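Local coordinates for putative creatinine amidohydrolase (PDB 3LUB), which is a zinc-dependent member of the creatininase superfamily that probably hydrolyses carbon-nitrogen bonds other than peptide bonds in linear amides, at the interface of chains A and B and the interface of chains A and C. Coordinates in Å, arbitrary orientation; residue numbers count along the deposited sequence, not the author numbering. Chains: chain A/B/C, Putative creatinine amidohydrolase.

Contact 1: the interface of chains A and B. Residues chain A 31, 40, 86; chain B 8, 16, 67, 69.
B:Leu8 pushes its two methyl branches into a corner of chain A walled by A:Tyr40, A:Phe86 and A:Thr31, and this is the tight part of the contact. Its CD1 sits over one face of the A:Tyr40 ring, 3.8 Å from the ring centroid and displaced toward the rim, while also meeting A:Phe86 CB. The other branch, CD2, presses on the methyl CG2 of A:Thr31 at 3.4 Å, closer than usual for two methyls. B:Leu8 CG lies anti to its backbone N (chi1 -156°), which carries the fork toward both aromatic residues. The A:Phe86 ring receives B:Met67, a selenomethionine, on one face: CG stands 3.6 Å from A:Phe86 CE1. The selenium of B:Met69 touches A:Phe86 CD1 at 3.8 Å. Carbon packing is looser around B:Val16, which hides little surface and whose CG2 keeps 4.0 Å from A:Tyr40 CE1 and from A:Phe86 CE2; the exception is the phenol OH of A:Tyr40, 3.2 Å from that methyl. Chain B supplies loop residues, the end of helix 13-16 and strand 66-68. The chain A loops border the metal site in sequence: A:Thr31 precedes the zinc ligand A:Glu32, and A:Tyr40 comes shortly before A:Asp43, which binds both zinc ions.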
# COMPACT_ATOMS: atom_id res chain seq x y z
N THR A 31 -23.00 -2.72 -6.90
CA THR A 31 -23.89 -1.63 -7.37
C THR A 31 -23.72 -1.53 -8.90
O THR A 31 -22.69 -1.04 -9.39
CB THR A 31 -23.49 -0.31 -6.69
OG1 THR A 31 -23.30 -0.53 -5.30
CG2 THR A 31 -24.50 0.83 -6.93
N TYR A 40 -30.45 -1.76 -9.18
CA TYR A 40 -28.99 -1.60 -9.04
C TYR A 40 -28.40 -2.47 -7.95
O TYR A 40 -27.23 -2.89 -8.06
CB TYR A 40 -28.66 -0.13 -8.75
CG TYR A 40 -28.51 0.70 -10.01
CD1 TYR A 40 -29.61 1.32 -10.60
CD2 TYR A 40 -27.26 0.86 -10.60
CE1 TYR A 40 -29.45 2.07 -11.78
CE2 TYR A 40 -27.10 1.64 -11.78
CZ TYR A 40 -28.20 2.23 -12.36
OH TYR A 40 -28.06 3.00 -13.52
N PHE A 86 -23.93 5.22 -12.34
CA PHE A 86 -23.99 4.66 -10.97
C PHE A 86 -23.41 3.25 -10.78
O PHE A 86 -23.54 2.65 -9.71
CB PHE A 86 -25.41 4.79 -10.42
CG PHE A 86 -26.04 6.09 -10.75
CD1 PHE A 86 -25.48 7.28 -10.28
CD2 PHE A 86 -27.17 6.16 -11.54
CE1 PHE A 86 -26.07 8.52 -10.61
CE2 PHE A 86 -27.75 7.38 -11.85
CZ PHE A 86 -27.20 8.54 -11.39
N LEU B 8 -31.08 5.34 -5.35
CA LEU B 8 -30.51 4.19 -6.06
C LEU B 8 -30.84 2.84 -5.43
O LEU B 8 -30.94 1.83 -6.14
CB LEU B 8 -28.98 4.29 -6.17
CG LEU B 8 -28.37 3.51 -7.34
CD1 LEU B 8 -28.63 4.29 -8.63
CD2 LEU B 8 -26.90 3.28 -7.11
N VAL B 16 -33.50 5.61 -14.65
CA VAL B 16 -32.48 6.65 -14.56
C VAL B 16 -31.85 7.06 -15.88
O VAL B 16 -31.40 8.21 -16.01
CB VAL B 16 -31.31 6.31 -13.52
CG1 VAL B 16 -31.87 5.94 -12.18
CG2 VAL B 16 -30.37 5.23 -14.00
N MSE B 67 -29.01 12.21 -7.19
CA MSE B 67 -29.11 10.79 -6.98
C MSE B 67 -28.45 10.52 -5.66
O MSE B 67 -27.32 10.98 -5.45
CB MSE B 67 -28.39 10.02 -8.07
CG MSE B 67 -28.49 8.51 -7.97
SE MSE B 67 -30.26 7.79 -7.64
CE MSE B 67 -30.72 7.54 -9.49
N MSE B 69 -26.93 7.71 -3.58
CA MSE B 69 -26.28 6.41 -3.71
C MSE B 69 -26.62 5.55 -2.47
O MSE B 69 -27.09 6.06 -1.50
CB MSE B 69 -24.75 6.59 -3.78
CG MSE B 69 -24.26 7.47 -4.92
SE MSE B 69 -24.71 6.64 -6.65
CE MSE B 69 -23.41 5.14 -6.60

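Contact 2: the interface of chains A and B. Residues chain A 105, 108-109; chain B 82-84.
The guanidinium of B:Arg82 carries the methyl CG2 of A:Val108 on one face, 3.7 Å above its plane and displaced toward the rim, with CG2 lying 3.8 Å from CZ. The two side chains run at about a right angle, and a bend at chi3 (59°) turns the arginine head across this methyl. The second flat group, the amide of A:Gln109, has the main-chain carbonyl of B:Arg82 almost in its plane, off the NE2 side. NE2 donates a hydrogen bond of 3.0 Å to B:Arg82 O, fairly straight at 160° about the hydrogen, though the donor is tilted out of the carbonyl plane. B:Leu84 O is also close to the amide, 3.4 Å from A:Gln109 CD. The other branch of A:Val108, CG1, rests against B:Glu83 CA at 3.7 Å and also touches CB of that residue, so the two methyls pack on successive residues of the chain B loop. Farther back along the helix, A:Ser105 OG meets the aliphatic part of B:Arg82 at CG, 3.5 Å away. The contact thus sets the C-terminal end of helix 92-108, with A:Gln109 just beyond it, against the chain B loop that contains residues 82-84.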
# COMPACT_ATOMS: atom_id res chain seq x y z
N SER A 105 -12.43 -7.37 13.10
CA SER A 105 -13.44 -7.03 14.08
C SER A 105 -14.14 -8.26 14.60
O SER A 105 -14.28 -8.43 15.84
CB SER A 105 -14.45 -6.07 13.45
OG SER A 105 -13.91 -4.77 13.32
N VAL A 108 -11.93 -10.24 16.98
CA VAL A 108 -11.85 -9.61 18.30
C VAL A 108 -13.12 -9.88 19.13
O VAL A 108 -13.06 -10.02 20.33
CB VAL A 108 -11.56 -8.06 18.18
CG1 VAL A 108 -11.96 -7.32 19.43
CG2 VAL A 108 -10.10 -7.84 17.93
N GLN A 109 -14.25 -10.01 18.45
CA GLN A 109 -15.54 -10.33 19.07
C GLN A 109 -15.71 -11.81 19.46
O GLN A 109 -16.73 -12.19 20.04
CB GLN A 109 -16.65 -9.94 18.09
CG GLN A 109 -16.72 -8.44 17.85
CD GLN A 109 -17.38 -8.05 16.56
OE1 GLN A 109 -18.21 -8.77 16.03
NE2 GLN A 109 -17.03 -6.86 16.06
N ARG B 82 -14.93 -2.06 18.91
CA ARG B 82 -14.59 -3.19 18.06
C ARG B 82 -14.88 -4.54 18.73
O ARG B 82 -15.18 -5.53 18.07
CB ARG B 82 -13.10 -3.10 17.66
CG ARG B 82 -12.70 -4.04 16.54
CD ARG B 82 -11.26 -3.82 16.10
NE ARG B 82 -10.32 -4.01 17.21
CZ ARG B 82 -9.02 -4.27 17.04
NH1 ARG B 82 -8.50 -4.35 15.82
NH2 ARG B 82 -8.23 -4.45 18.10
N GLU B 83 -14.78 -4.57 20.04
CA GLU B 83 -15.06 -5.79 20.78
C GLU B 83 -16.56 -6.04 21.00
O GLU B 83 -16.92 -7.11 21.45
CB GLU B 83 -14.33 -5.76 22.12
CG GLU B 83 -15.01 -4.90 23.19
CD GLU B 83 -14.07 -4.54 24.36
OE1 GLU B 83 -12.92 -4.06 24.09
OE2 GLU B 83 -14.50 -4.73 25.55
N LEU B 84 -17.42 -5.06 20.73
CA LEU B 84 -18.87 -5.29 20.85
C LEU B 84 -19.39 -6.06 19.63
O LEU B 84 -19.00 -5.75 18.50
CB LEU B 84 -19.65 -3.97 20.98
CG LEU B 84 -19.28 -2.97 22.09
CD1 LEU B 84 -19.77 -1.53 21.77
CD2 LEU B 84 -19.83 -3.46 23.41

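Contact 3: the interface of chains A and C. Residues chain A 198, 203-205; chain C 115, 140-142.
A:Val205 faces C:Ala142 and C:Leu140 across the boundary between chains A and C, its two methyls dividing the work. From its CB, CG2 goes to C:Ala142, meeting CB at 3.6 Å and the alpha carbon at 3.9 Å. CG1 instead goes to the tip of C:Leu140, 3.9 Å from CD1, and that leucine methyl also lies 4.0 Å from A:Val205 CG2, so it reaches both branches of the valine. The first torsion (chi1 171°), with CG1 anti to the backbone N and CG2 anti to the carbonyl carbon, points CG1 toward C:Leu140 and CG2 toward C:Ala142, both on strand 140-145 of chain C. The side chains of A:Val205 and C:Leu140 cross at about a right angle.

A second small apolar point forms at A:Ala203, whose CB lies 3.8 Å from C:Leu115 CD1, a methyl from the neighbouring strand 113-118. The same CB also comes to 3.9 Å from C:Ala142 CB, so the alanine of chain C is touched by both A:Ala203 and A:Val205. Its short side chain is consistent with the close approach of the chain A loop to the strand. C:Ile141, between C:Leu140 and C:Ala142, takes little part, and A:Leu198, from helix 196-199, stays at the margin. Between A:Ala203 and A:Val205, A:Trp204 contributes its main chain here: its carbonyl O lies 3.2 Å from the alpha carbon CA of C:Ala142.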
# COMPACT_ATOMS: atom_id res chain seq x y z
N LEU A 198 -11.48 -17.96 -27.16
CA LEU A 198 -12.04 -17.33 -25.95
C LEU A 198 -13.51 -17.68 -25.73
O LEU A 198 -13.92 -17.81 -24.60
CB LEU A 198 -11.85 -15.79 -25.98
CG LEU A 198 -10.40 -15.27 -26.11
CD1 LEU A 198 -10.36 -13.75 -26.16
CD2 LEU A 198 -9.48 -15.77 -25.01
N ALA A 203 -9.03 -19.91 -22.88
CA ALA A 203 -8.51 -18.92 -21.95
C ALA A 203 -9.68 -18.01 -21.54
O ALA A 203 -10.72 -17.98 -22.20
CB ALA A 203 -7.42 -18.12 -22.63
N TRP A 204 -9.47 -17.22 -20.47
CA TRP A 204 -10.45 -16.25 -19.97
C TRP A 204 -10.00 -14.80 -20.18
O TRP A 204 -8.86 -14.43 -19.83
CB TRP A 204 -10.71 -16.50 -18.47
CG TRP A 204 -11.75 -15.61 -17.85
CD1 TRP A 204 -13.10 -15.87 -17.72
CD2 TRP A 204 -11.53 -14.32 -17.25
NE1 TRP A 204 -13.72 -14.81 -17.10
CE2 TRP A 204 -12.79 -13.85 -16.79
CE3 TRP A 204 -10.40 -13.53 -17.03
CZ2 TRP A 204 -12.94 -12.62 -16.13
CZ3 TRP A 204 -10.55 -12.29 -16.39
CH2 TRP A 204 -11.81 -11.85 -15.95
N VAL A 205 -10.91 -14.00 -20.75
CA VAL A 205 -10.83 -12.55 -20.86
C VAL A 205 -12.21 -12.04 -20.35
O VAL A 205 -13.22 -12.69 -20.58
CB VAL A 205 -10.66 -12.07 -22.36
CG1 VAL A 205 -10.79 -10.56 -22.47
CG2 VAL A 205 -9.30 -12.51 -22.96
N LEU C 115 -0.95 -13.58 -22.74
CA LEU C 115 -1.62 -14.71 -22.10
C LEU C 115 -0.82 -15.14 -20.90
O LEU C 115 0.37 -15.41 -21.03
CB LEU C 115 -1.75 -15.89 -23.05
CG LEU C 115 -2.36 -17.15 -22.41
CD1 LEU C 115 -3.84 -16.93 -22.20
CD2 LEU C 115 -2.07 -18.40 -23.16
N LEU C 140 -4.61 -6.36 -24.06
CA LEU C 140 -5.42 -7.55 -23.86
C LEU C 140 -4.66 -8.56 -23.00
O LEU C 140 -3.58 -8.98 -23.38
CB LEU C 140 -5.72 -8.16 -25.21
CG LEU C 140 -6.61 -9.40 -25.25
CD1 LEU C 140 -7.97 -9.09 -24.66
CD2 LEU C 140 -6.73 -9.92 -26.70
N ILE C 141 -5.23 -8.96 -21.86
CA ILE C 141 -4.66 -10.00 -21.01
C ILE C 141 -5.67 -11.14 -20.84
O ILE C 141 -6.76 -10.92 -20.30
CB ILE C 141 -4.29 -9.45 -19.60
CG1 ILE C 141 -3.48 -8.16 -19.71
CG2 ILE C 141 -3.52 -10.50 -18.78
CD1 ILE C 141 -3.08 -7.62 -18.35
N ALA C 142 -5.30 -12.34 -21.31
CA ALA C 142 -6.07 -13.57 -21.07
C ALA C 142 -5.38 -14.43 -20.00
O ALA C 142 -4.19 -14.23 -19.74
CB ALA C 142 -6.24 -14.36 -22.37

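Contact 4: the interface of chains A and C. Residues chain A 92, 122, 124, 204; chain C 126-127, 130.
Aliphatic packing on an aromatic face dominates where C:Lys126 lies along the indole of A:Trp204. With the lysine CG anti to the carbonyl carbon (chi1 -67°), CG sits over the six-membered ring, 3.6 Å from its centroid. The extended chain beyond it carries CE over the five-membered ring, 3.7 Å from that centroid, and the amine nitrogen NZ lies 3.7 Å from A:Trp204 NE1.

Flat-group packing involves C:Arg130. Its guanidinium is sandwiched, with A:Gly122 CA against one face and A:Trp204 CH2 against the other, while NH2 comes to the indole edge in plane, 3.7 Å from CZ2. The ring and guanidinium planes stand 61° apart.

Water-mediated bonds complete the contact. A:Asn124 ND2 and C:Arg130 NH1 share both water molecules, so two bridges run between the amide and the guanidinium, whose planes are 30° apart. The first water also bonds to the main-chain oxygen of A:Gly122, and this three-way grip ties the chain A loop to helix 126-135 of chain C. That loop directly follows the zinc ligand A:His120, so the contact may help to steady the border of the metal site. Water 1 lies 2.7 Å from A:Gly122 O and 2.9 Å from C:Arg130 NH1.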
# COMPACT_ATOMS: atom_id res chain seq x y z
N TYR A 92 -9.71 -4.94 -6.53
CA TYR A 92 -9.51 -6.13 -5.64
C TYR A 92 -8.89 -5.74 -4.29
O TYR A 92 -9.30 -6.29 -3.25
CB TYR A 92 -8.63 -7.19 -6.33
CG TYR A 92 -8.52 -8.54 -5.61
CD1 TYR A 92 -7.67 -8.73 -4.53
CD2 TYR A 92 -9.24 -9.62 -6.06
CE1 TYR A 92 -7.58 -10.02 -3.90
CE2 TYR A 92 -9.15 -10.86 -5.47
CZ TYR A 92 -8.32 -11.06 -4.39
OH TYR A 92 -8.33 -12.34 -3.84
N GLY A 122 -18.60 -11.55 -10.66
CA GLY A 122 -17.37 -10.78 -10.83
C GLY A 122 -16.47 -10.80 -9.60
O GLY A 122 -15.27 -10.56 -9.70
N ASN A 124 -14.35 -12.44 -6.63
CA ASN A 124 -13.52 -13.61 -6.41
C ASN A 124 -12.83 -13.44 -5.05
O ASN A 124 -12.19 -12.43 -4.80
CB ASN A 124 -12.51 -13.68 -7.55
CG ASN A 124 -13.18 -13.99 -8.91
OD1 ASN A 124 -13.72 -15.08 -9.10
ND2 ASN A 124 -13.11 -13.04 -9.86
N TRP A 204 -9.47 -17.22 -20.47
CA TRP A 204 -10.45 -16.25 -19.97
C TRP A 204 -10.00 -14.80 -20.18
O TRP A 204 -8.86 -14.43 -19.83
CB TRP A 204 -10.71 -16.50 -18.47
CG TRP A 204 -11.75 -15.61 -17.85
CD1 TRP A 204 -13.10 -15.87 -17.72
CD2 TRP A 204 -11.53 -14.32 -17.25
NE1 TRP A 204 -13.72 -14.81 -17.10
CE2 TRP A 204 -12.79 -13.85 -16.79
CE3 TRP A 204 -10.40 -13.53 -17.03
CZ2 TRP A 204 -12.94 -12.62 -16.13
CZ3 TRP A 204 -10.55 -12.29 -16.39
CH2 TRP A 204 -11.81 -11.85 -15.95
N LYS C 126 -8.23 -13.25 -12.29
CA LYS C 126 -9.36 -12.51 -12.83
C LYS C 126 -9.46 -11.11 -12.27
O LYS C 126 -9.72 -10.16 -13.02
CB LYS C 126 -10.69 -13.27 -12.62
CG LYS C 126 -10.82 -14.56 -13.41
CD LYS C 126 -12.15 -15.22 -13.16
CE LYS C 126 -12.36 -16.44 -14.03
NZ LYS C 126 -13.80 -16.81 -13.93
N GLY C 127 -9.31 -10.95 -10.96
CA GLY C 127 -9.30 -9.61 -10.34
C GLY C 127 -8.19 -8.69 -10.85
O GLY C 127 -8.43 -7.52 -11.14
N ARG C 130 -9.13 -7.64 -14.44
CA ARG C 130 -10.15 -6.60 -14.37
C ARG C 130 -9.53 -5.25 -14.02
O ARG C 130 -9.76 -4.26 -14.71
CB ARG C 130 -11.24 -6.95 -13.34
CG ARG C 130 -12.19 -8.03 -13.80
CD ARG C 130 -13.44 -8.14 -12.90
NE ARG C 130 -14.45 -8.96 -13.57
CZ ARG C 130 -14.57 -10.28 -13.43
NH1 ARG C 130 -13.79 -10.95 -12.59
NH2 ARG C 130 -15.49 -10.94 -14.12
O HOH W 1 -12.60 -10.21 -10.04
O HOH W 2 -15.18 -13.65 -11.87

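Chain A meets two different copies in the deposited six-chain assembly: chain B through contacts 1 and 2, and chain C through contacts 3 and 4. The C-alpha centres of contacts 1 and 2 lie about 32 Å apart, so that interface is held at well-separated points, whereas those of contacts 3 and 4 are about 12 Å apart and the two share A:Trp204, making them neighbouring parts of one surface. Contacts 2 and 4, whose C-alpha centres lie about 30 Å apart, each draw on helix 92-108 of chain A. Two distinct two-fold interfaces per chain could build the hexamer, though the structure alone does not establish its state in solution.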